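Local coordinates for protein transcriptional repressor of the blcABC operon (PDB 3MQ0) that probably binds operator DNA through a helix-turn-helix domain and represses transcription of the blcABC operon, at residues B[122-136]-B[147-161]. Sequence-based numbering, arbitrary orientation.
Sequences TLTVREGGEVVYIGC and FRIGMRLPAPFTATG
The outer edge of the antiparallel GAF-type sheet in the IclR-family C-terminal domain is built here, where the short strand 152-154 pairs with the second strand of the 122-136 beta hairpin. V131 and L153 form the hydrogen-bonded pair (V131 N to L153 O 2.9 Å, L153 N to V131 O 3.2 Å), and pairing continues with Y133 N to M151 O. G150 N at the type II turn of 148-151 gives Y133 O an almost straight bond (2.8 Å, 177°); at the hairpin turn, G129 O takes A155 N.

On the V132 and R152 face, CG2 of V132 lies over the centre of the R152 guanidinium. Carboxylates take its edge: NH1 meets E130 OE1 in a weak bond of 3.3 Å, and NH2 lies 3.5 Å from E127 OE1, a salt-bridge network joining both hairpin strands to the edge strand.

The V131 and L153 face is mixed: the Y133 ring lies among F147, M151 and L153, threonine hydroxyls and a water toward helix 159-165. F147 CD1 sits over one face of the Y133 ring, planes at 36°, while T122 CG2 makes a CH-pi contact over a face of F147. M151 runs alongside the tyrosine, its sulfur oblique to the ring in a Met-aromatic contact. V131 CG1 packs on G161 CA. T158 caps that helix: its OG1, set by chi1 61° between its backbone N and carbonyl carbon, accepts from G161 N. The hydroxyls of T124 and T160 meet tip to tip, OG1 to OG1 2.8 Å, and one water bridges T160 OG1 to Y133 OH, 3.1 Å from each.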
ATOM      1  N   THR B 122     -18.849  16.739 -13.393  1.00 12.56           N
ATOM      2  CA  THR B 122     -19.105  15.301 -13.386  1.00 13.35           C
ATOM      3  C   THR B 122     -17.858  14.547 -12.976  1.00 12.22           C
ATOM      4  O   THR B 122     -16.745  15.046 -13.111  1.00 12.42           O
ATOM      5  CB  THR B 122     -19.536  14.799 -14.780  1.00 18.49           C
ATOM      6  OG1 THR B 122     -18.558  15.212 -15.742  1.00 18.07           O
ATOM      7  CG2 THR B 122     -20.865  15.400 -15.167  1.00 19.62           C
ATOM      8  N   LEU B 123     -18.065  13.342 -12.463  1.00 11.87           N
ATOM      9  CA  LEU B 123     -16.985  12.452 -12.061  1.00 10.94           C
ATOM     10  C   LEU B 123     -17.291  11.113 -12.707  1.00 12.25           C
ATOM     11  O   LEU B 123     -18.401  10.594 -12.557  1.00 12.02           O
ATOM     12  CB  LEU B 123     -16.996  12.273 -10.549  1.00 10.64           C
ATOM     13  CG  LEU B 123     -15.969  11.315  -9.926  1.00 12.38           C
ATOM     14  CD1 LEU B 123     -14.589  11.927 -10.054  1.00 16.52           C
ATOM     15  CD2 LEU B 123     -16.322  11.026  -8.447  1.00 12.28           C
ATOM     16  N   THR B 124     -16.312  10.552 -13.411  1.00 10.51           N
ATOM     17  CA  THR B 124     -16.533   9.318 -14.147  1.00 10.89           C
ATOM     18  C   THR B 124     -15.416   8.322 -13.940  1.00 14.02           C
ATOM     19  O   THR B 124     -14.320   8.681 -13.511  1.00 15.65           O
ATOM     20  CB  THR B 124     -16.597   9.572 -15.654  1.00 15.03           C
ATOM     21  OG1 THR B 124     -15.294   9.958 -16.114  1.00 15.89           O
ATOM     22  CG2 THR B 124     -17.612  10.654 -15.982  1.00 14.98           C
ATOM     23  N   VAL B 125     -15.697   7.066 -14.262  1.00 12.94           N
ATOM     24  CA  VAL B 125     -14.649   6.051 -14.367  1.00 12.25           C
ATOM     25  C   VAL B 125     -14.750   5.441 -15.736  1.00 15.15           C
ATOM     26  O   VAL B 125     -15.821   5.471 -16.322  1.00 17.03           O
ATOM     27  CB  VAL B 125     -14.811   4.942 -13.316  1.00 18.28           C
ATOM     28  CG1 VAL B 125     -14.676   5.526 -11.906  1.00 21.14           C
ATOM     29  CG2 VAL B 125     -16.161   4.258 -13.466  1.00 19.84           C
ATOM     30  N   ARG B 126     -13.640   4.910 -16.259  1.00 17.09           N
ATOM     31  CA  ARG B 126     -13.666   4.217 -17.554  1.00 19.99           C
ATOM     32  C   ARG B 126     -13.869   2.717 -17.380  1.00 21.34           C
ATOM     33  O   ARG B 126     -13.198   2.079 -16.570  1.00 23.07           O
ATOM     34  CB  ARG B 126     -12.368   4.456 -18.347  1.00 21.07           C
ATOM     35  CG  ARG B 126     -12.428   3.918 -19.770  1.00 24.52           C
ATOM     36  CD  ARG B 126     -11.115   4.151 -20.553  1.00 21.17           C
ATOM     37  NE  ARG B 126      -9.971   3.499 -19.915  1.00 20.60           N
ATOM     38  CZ  ARG B 126      -9.646   2.227 -20.090  1.00 24.65           C
ATOM     39  NH1 ARG B 126     -10.376   1.447 -20.880  1.00 22.27           N
ATOM     40  NH2 ARG B 126      -8.594   1.730 -19.467  1.00 31.50           N
ATOM     41  N   GLU B 127     -14.813   2.155 -18.132  1.00 14.96           N
ATOM     42  CA  GLU B 127     -14.920   0.707 -18.245  1.00 16.78           C
ATOM     43  C   GLU B 127     -14.889   0.340 -19.718  1.00 21.13           C
ATOM     44  O   GLU B 127     -15.860   0.561 -20.448  1.00 24.08           O
ATOM     45  CB  GLU B 127     -16.193   0.199 -17.570  1.00 24.69           C
ATOM     46  CG  GLU B 127     -16.193   0.509 -16.070  1.00 28.54           C
ATOM     47  CD  GLU B 127     -17.347  -0.113 -15.312  1.00 38.07           C
ATOM     48  OE1 GLU B 127     -18.106  -0.910 -15.909  1.00 32.26           O
ATOM     49  OE2 GLU B 127     -17.484   0.204 -14.106  1.00 36.97           O
ATOM     50  N   GLY B 128     -13.758  -0.197 -20.164  1.00 28.10           N
ATOM     51  CA  GLY B 128     -13.589  -0.523 -21.566  1.00 27.95           C
ATOM     52  C   GLY B 128     -13.643   0.738 -22.406  1.00 22.49           C
ATOM     53  O   GLY B 128     -12.909   1.685 -22.148  1.00 21.09           O
ATOM     54  N   GLY B 129     -14.527   0.760 -23.401  1.00 23.21           N
ATOM     55  CA  GLY B 129     -14.636   1.909 -24.281  1.00 22.14           C
ATOM     56  C   GLY B 129     -15.669   2.939 -23.858  1.00 22.52           C
ATOM     57  O   GLY B 129     -15.986   3.844 -24.640  1.00 19.60           O
ATOM     58  N   GLU B 130     -16.200   2.804 -22.640  1.00 15.19           N
ATOM     59  CA  GLU B 130     -17.222   3.727 -22.115  1.00 15.72           C
ATOM     60  C   GLU B 130     -16.752   4.447 -20.855  1.00 17.70           C
ATOM     61  O   GLU B 130     -15.865   3.945 -20.153  1.00 22.88           O
ATOM     62  CB  GLU B 130     -18.513   2.950 -21.796  1.00 19.52           C
ATOM     63  CG  GLU B 130     -19.027   2.113 -22.959  1.00 30.54           C
ATOM     64  CD  GLU B 130     -20.338   1.391 -22.649  1.00 33.02           C
ATOM     65  OE1 GLU B 130     -20.317   0.383 -21.904  1.00 31.72           O
ATOM     66  OE2 GLU B 130     -21.389   1.836 -23.159  1.00 36.71           O
ATOM     67  N   VAL B 131     -17.336   5.614 -20.559  1.00 13.76           N
ATOM     68  CA  VAL B 131     -17.198   6.188 -19.227  1.00 17.41           C
ATOM     69  C   VAL B 131     -18.528   5.992 -18.501  1.00 17.66           C
ATOM     70  O   VAL B 131     -19.571   5.954 -19.137  1.00 16.23           O
ATOM     71  CB  VAL B 131     -16.818   7.675 -19.240  1.00 12.50           C
ATOM     72  CG1 VAL B 131     -15.423   7.868 -19.869  1.00 18.31           C
ATOM     73  CG2 VAL B 131     -17.848   8.506 -19.982  1.00 15.99           C
ATOM     74  N   VAL B 132     -18.468   5.838 -17.182  1.00 12.67           N
ATOM     75  CA  VAL B 132     -19.656   5.659 -16.349  1.00 15.07           C
ATOM     76  C   VAL B 132     -19.689   6.788 -15.334  1.00 16.74           C
ATOM     77  O   VAL B 132     -18.676   7.057 -14.677  1.00 15.59           O
ATOM     78  CB  VAL B 132     -19.604   4.308 -15.608  1.00 15.24           C
ATOM     79  CG1 VAL B 132     -20.825   4.147 -14.702  1.00 19.61           C
ATOM     80  CG2 VAL B 132     -19.503   3.160 -16.612  1.00 21.94           C
ATOM     81  N   TYR B 133     -20.820   7.483 -15.248  1.00 13.14           N
ATOM     82  CA  TYR B 133     -20.967   8.632 -14.355  1.00 18.18           C
ATOM     83  C   TYR B 133     -21.199   8.174 -12.928  1.00 18.71           C
ATOM     84  O   TYR B 133     -22.168   7.481 -12.652  1.00 20.71           O
ATOM     85  CB  TYR B 133     -22.074   9.595 -14.865  1.00 15.85           C
ATOM     86  CG  TYR B 133     -21.577  10.231 -16.121  1.00 14.27           C
ATOM     87  CD1 TYR B 133     -21.688   9.571 -17.329  1.00 21.19           C
ATOM     88  CD2 TYR B 133     -20.858  11.421 -16.082  1.00 11.93           C
ATOM     89  CE1 TYR B 133     -21.136  10.097 -18.486  1.00 24.61           C
ATOM     90  CE2 TYR B 133     -20.304  11.957 -17.231  1.00 14.97           C
ATOM     91  CZ  TYR B 133     -20.457  11.291 -18.429  1.00 18.77           C
ATOM     92  OH  TYR B 133     -19.916  11.810 -19.579  1.00 19.40           O
ATOM     93  N   ILE B 134     -20.285   8.524 -12.029  1.00 13.34           N
ATOM     94  CA  ILE B 134     -20.441   8.126 -10.635  1.00 12.63           C
ATOM     95  C   ILE B 134     -20.706   9.292  -9.697  1.00 15.34           C
ATOM     96  O   ILE B 134     -21.069   9.091  -8.533  1.00 16.31           O
ATOM     97  CB  ILE B 134     -19.245   7.311 -10.123  1.00 13.85           C
ATOM     98  CG1 ILE B 134     -17.945   8.115 -10.212  1.00 15.09           C
ATOM     99  CG2 ILE B 134     -19.111   6.021 -10.928  1.00 17.17           C
ATOM    100  CD1 ILE B 134     -16.776   7.476  -9.449  1.00 23.12           C
ATOM    101  N   GLY B 135     -20.511  10.506 -10.190  1.00 15.03           N
ATOM    102  CA  GLY B 135     -20.815  11.699  -9.412  1.00 16.70           C
ATOM    103  C   GLY B 135     -21.204  12.846 -10.318  1.00 15.22           C
ATOM    104  O   GLY B 135     -20.771  12.903 -11.467  1.00 15.06           O
ATOM    105  N   CYS B 136     -22.052  13.741  -9.818  1.00 14.45           N
ATOM    106  CA  CYS B 136     -22.475  14.884 -10.615  1.00 19.24           C
ATOM    107  C   CYS B 136     -22.948  16.014  -9.718  1.00 31.44           C
ATOM    108  O   CYS B 136     -23.846  15.818  -8.897  1.00 30.73           O
ATOM    109  CB  CYS B 136     -23.593  14.491 -11.589  1.00 30.59           C
ATOM    110  SG  CYS B 136     -24.176  15.865 -12.657  1.00 33.99           S
ATOM    111  N   PHE B 147     -26.497  14.600 -17.202  1.00 30.36           N
ATOM    112  CA  PHE B 147     -25.758  13.530 -16.693  1.00 24.78           C
ATOM    113  C   PHE B 147     -26.581  12.971 -15.550  1.00 29.78           C
ATOM    114  O   PHE B 147     -27.166  13.703 -14.806  1.00 32.34           O
ATOM    115  CB  PHE B 147     -24.422  14.073 -16.255  1.00 22.21           C
ATOM    116  CG  PHE B 147     -23.693  14.755 -17.338  1.00 21.63           C
ATOM    117  CD1 PHE B 147     -23.069  14.046 -18.319  1.00 15.13           C
ATOM    118  CD2 PHE B 147     -23.655  16.111 -17.404  1.00 25.69           C
ATOM    119  CE1 PHE B 147     -22.409  14.663 -19.303  1.00 24.82           C
ATOM    120  CE2 PHE B 147     -22.999  16.732 -18.394  1.00 23.05           C
ATOM    121  CZ  PHE B 147     -22.359  16.008 -19.347  1.00 21.32           C
ATOM    122  N   ARG B 148     -26.615  11.661 -15.469  1.00 21.93           N
ATOM    123  CA  ARG B 148     -27.313  10.911 -14.429  1.00 21.40           C
ATOM    124  C   ARG B 148     -26.362   9.857 -13.893  1.00 25.52           C
ATOM    125  O   ARG B 148     -25.633   9.247 -14.669  1.00 19.53           O
ATOM    126  CB  ARG B 148     -28.497  10.165 -15.024  1.00 22.11           C
ATOM    127  CG  ARG B 148     -29.550  11.009 -15.688  1.00 32.87           C
ATOM    128  CD  ARG B 148     -30.661  10.084 -16.155  1.00 31.75           C
ATOM    129  NE  ARG B 148     -30.111   8.830 -16.679  1.00 37.18           N
ATOM    130  CZ  ARG B 148     -29.769   8.662 -17.946  1.00 29.13           C
ATOM    131  NH1 ARG B 148     -29.943   9.666 -18.785  1.00 44.53           N
ATOM    132  NH2 ARG B 148     -29.263   7.509 -18.384  1.00 21.96           N
ATOM    133  N   ILE B 149     -26.392   9.606 -12.585  1.00 18.26           N
ATOM    134  CA  ILE B 149     -25.502   8.596 -12.005  1.00 19.66           C
ATOM    135  C   ILE B 149     -25.801   7.239 -12.653  1.00 20.86           C
ATOM    136  O   ILE B 149     -26.968   6.884 -12.852  1.00 22.71           O
ATOM    137  CB  ILE B 149     -25.651   8.510 -10.458  1.00 14.99           C
ATOM    138  CG1 ILE B 149     -25.519   9.897  -9.821  1.00 21.76           C
ATOM    139  CG2 ILE B 149     -24.649   7.499  -9.863  1.00 17.67           C
ATOM    140  CD1 ILE B 149     -24.154  10.550 -10.007  1.00 26.18           C
ATOM    141  N   GLY B 150     -24.755   6.501 -13.021  1.00 20.18           N
ATOM    142  CA  GLY B 150     -24.920   5.198 -13.652  1.00 17.73           C
ATOM    143  C   GLY B 150     -24.997   5.216 -15.175  1.00 19.12           C
ATOM    144  O   GLY B 150     -24.887   4.183 -15.832  1.00 30.35           O
ATOM    145  N   MET B 151     -25.215   6.396 -15.735  1.00 23.27           N
ATOM    146  CA  MET B 151     -25.278   6.595 -17.181  1.00 19.67           C
ATOM    147  C   MET B 151     -23.934   6.270 -17.848  1.00 18.31           C
ATOM    148  O   MET B 151     -22.891   6.394 -17.211  1.00 19.47           O
ATOM    149  CB  MET B 151     -25.675   8.047 -17.438  1.00 29.46           C
ATOM    150  CG  MET B 151     -25.318   8.615 -18.774  1.00 38.48           C
ATOM    151  SD  MET B 151     -26.028  10.263 -18.852  1.00 37.02           S
ATOM    152  CE  MET B 151     -24.782  11.111 -19.805  1.00 46.18           C
ATOM    153  N   ARG B 152     -23.979   5.796 -19.101  1.00 17.70           N
ATOM    154  CA  ARG B 152     -22.771   5.488 -19.891  1.00 20.61           C
ATOM    155  C   ARG B 152     -22.705   6.290 -21.175  1.00 20.35           C
ATOM    156  O   ARG B 152     -23.722   6.510 -21.824  1.00 22.24           O
ATOM    157  CB  ARG B 152     -22.738   4.007 -20.279  1.00 19.06           C
ATOM    158  CG  ARG B 152     -22.873   3.076 -19.098  1.00 28.56           C
ATOM    159  CD  ARG B 152     -22.737   1.602 -19.445  1.00 30.67           C
ATOM    160  NE  ARG B 152     -22.601   0.870 -18.190  1.00 33.15           N
ATOM    161  CZ  ARG B 152     -21.505   0.238 -17.794  1.00 28.68           C
ATOM    162  NH1 ARG B 152     -20.438   0.185 -18.577  1.00 28.39           N
ATOM    163  NH2 ARG B 152     -21.492  -0.376 -16.619  1.00 36.37           N
ATOM    164  N   LEU B 153     -21.496   6.702 -21.551  1.00 17.66           N
ATOM    165  CA  LEU B 153     -21.244   7.348 -22.836  1.00 20.00           C
ATOM    166  C   LEU B 153     -19.941   6.807 -23.436  1.00 18.96           C
ATOM    167  O   LEU B 153     -19.088   6.310 -22.706  1.00 18.23           O
ATOM    168  CB  LEU B 153     -21.131   8.865 -22.656  1.00 18.21           C
ATOM    169  CG  LEU B 153     -22.464   9.583 -22.432  1.00 16.30           C
ATOM    170  CD1 LEU B 153     -22.221  11.082 -22.218  1.00 19.45           C
ATOM    171  CD2 LEU B 153     -23.378   9.360 -23.607  1.00 18.60           C
ATOM    172  N   PRO B 154     -19.772   6.915 -24.767  1.00 20.01           N
ATOM    173  CA  PRO B 154     -18.508   6.493 -25.397  1.00 18.62           C
ATOM    174  C   PRO B 154     -17.331   7.321 -24.919  1.00 19.40           C
ATOM    175  O   PRO B 154     -17.349   8.550 -25.018  1.00 21.08           O
ATOM    176  CB  PRO B 154     -18.748   6.749 -26.890  1.00 23.26           C
ATOM    177  CG  PRO B 154     -20.246   6.767 -27.046  1.00 23.33           C
ATOM    178  CD  PRO B 154     -20.773   7.346 -25.759  1.00 23.46           C
ATOM    179  N   ALA B 155     -16.310   6.650 -24.405  1.00 15.80           N
ATOM    180  CA  ALA B 155     -15.111   7.324 -23.920  1.00 17.24           C
ATOM    181  C   ALA B 155     -14.456   8.256 -24.946  1.00 21.01           C
ATOM    182  O   ALA B 155     -13.922   9.298 -24.574  1.00 18.01           O
ATOM    183  CB  ALA B 155     -14.099   6.304 -23.419  1.00 22.32           C
ATOM    184  N   PRO B 156     -14.471   7.888 -26.240  1.00 14.87           N
ATOM    185  CA  PRO B 156     -13.741   8.770 -27.166  1.00 12.48           C
ATOM    186  C   PRO B 156     -14.366  10.149 -27.333  1.00 18.25           C
ATOM    187  O   PRO B 156     -13.660  11.059 -27.760  1.00 19.84           O
ATOM    188  CB  PRO B 156     -13.813   8.017 -28.500  1.00 15.84           C
ATOM    189  CG  PRO B 156     -13.903   6.589 -28.096  1.00 17.93           C
ATOM    190  CD  PRO B 156     -14.796   6.592 -26.869  1.00 14.82           C
ATOM    191  N   PHE B 157     -15.651  10.294 -27.015  1.00 13.60           N
ATOM    192  CA  PHE B 157     -16.355  11.554 -27.240  1.00 20.31           C
ATOM    193  C   PHE B 157     -16.385  12.513 -26.024  1.00 25.30           C
ATOM    194  O   PHE B 157     -16.567  13.718 -26.188  1.00 25.82           O
ATOM    195  CB  PHE B 157     -17.800  11.282 -27.699  1.00 11.90           C
ATOM    196  CG  PHE B 157     -17.923  10.390 -28.930  1.00 16.44           C
ATOM    197  CD1 PHE B 157     -16.913  10.310 -29.870  1.00 16.69           C
ATOM    198  CD2 PHE B 157     -19.082   9.653 -29.141  1.00 17.36           C
ATOM    199  CE1 PHE B 157     -17.043   9.499 -30.990  1.00 22.01           C
ATOM    200  CE2 PHE B 157     -19.219   8.826 -30.260  1.00 18.97           C
ATOM    201  CZ  PHE B 157     -18.187   8.763 -31.188  1.00 18.67           C
ATOM    202  N   THR B 158     -16.229  11.995 -24.811  1.00 15.91           N
ATOM    203  CA  THR B 158     -16.389  12.841 -23.621  1.00 13.86           C
ATOM    204  C   THR B 158     -15.056  13.438 -23.172  1.00  8.86           C
ATOM    205  O   THR B 158     -13.997  12.910 -23.507  1.00 12.13           O
ATOM    206  CB  THR B 158     -16.974  12.032 -22.429  1.00 19.67           C
ATOM    207  OG1 THR B 158     -16.074  10.976 -22.090  1.00 23.24           O
ATOM    208  CG2 THR B 158     -18.319  11.402 -22.781  1.00 19.01           C
ATOM    209  N   ALA B 159     -15.092  14.520 -22.390  1.00 10.22           N
ATOM    210  CA  ALA B 159     -13.840  15.105 -21.908  1.00 10.95           C
ATOM    211  C   ALA B 159     -13.144  14.156 -20.931  1.00 12.00           C
ATOM    212  O   ALA B 159     -11.945  13.944 -21.034  1.00 10.60           O
ATOM    213  CB  ALA B 159     -14.084  16.472 -21.246  1.00 13.75           C
ATOM    214  N   THR B 160     -13.888  13.571 -19.988  1.00 10.48           N
ATOM    215  CA  THR B 160     -13.249  12.603 -19.085  1.00  9.38           C
ATOM    216  C   THR B 160     -12.739  11.390 -19.835  1.00 12.99           C
ATOM    217  O   THR B 160     -11.696  10.846 -19.476  1.00 15.20           O
ATOM    218  CB  THR B 160     -14.170  12.079 -17.959  1.00 11.62           C
ATOM    219  OG1 THR B 160     -15.328  11.465 -18.524  1.00 12.81           O
ATOM    220  CG2 THR B 160     -14.599  13.210 -17.016  1.00 11.95           C
ATOM    221  N   GLY B 161     -13.492  10.967 -20.855  1.00 10.10           N
ATOM    222  CA  GLY B 161     -13.118   9.829 -21.683  1.00 10.03           C
ATOM    223  C   GLY B 161     -11.787  10.061 -22.389  1.00 14.81           C
ATOM    224  O   GLY B 161     -10.912   9.212 -22.358  1.00 13.72           O
TER
HETATM  225  O   HOH W   1     -17.393  13.647 -19.438  1.00 23.35           O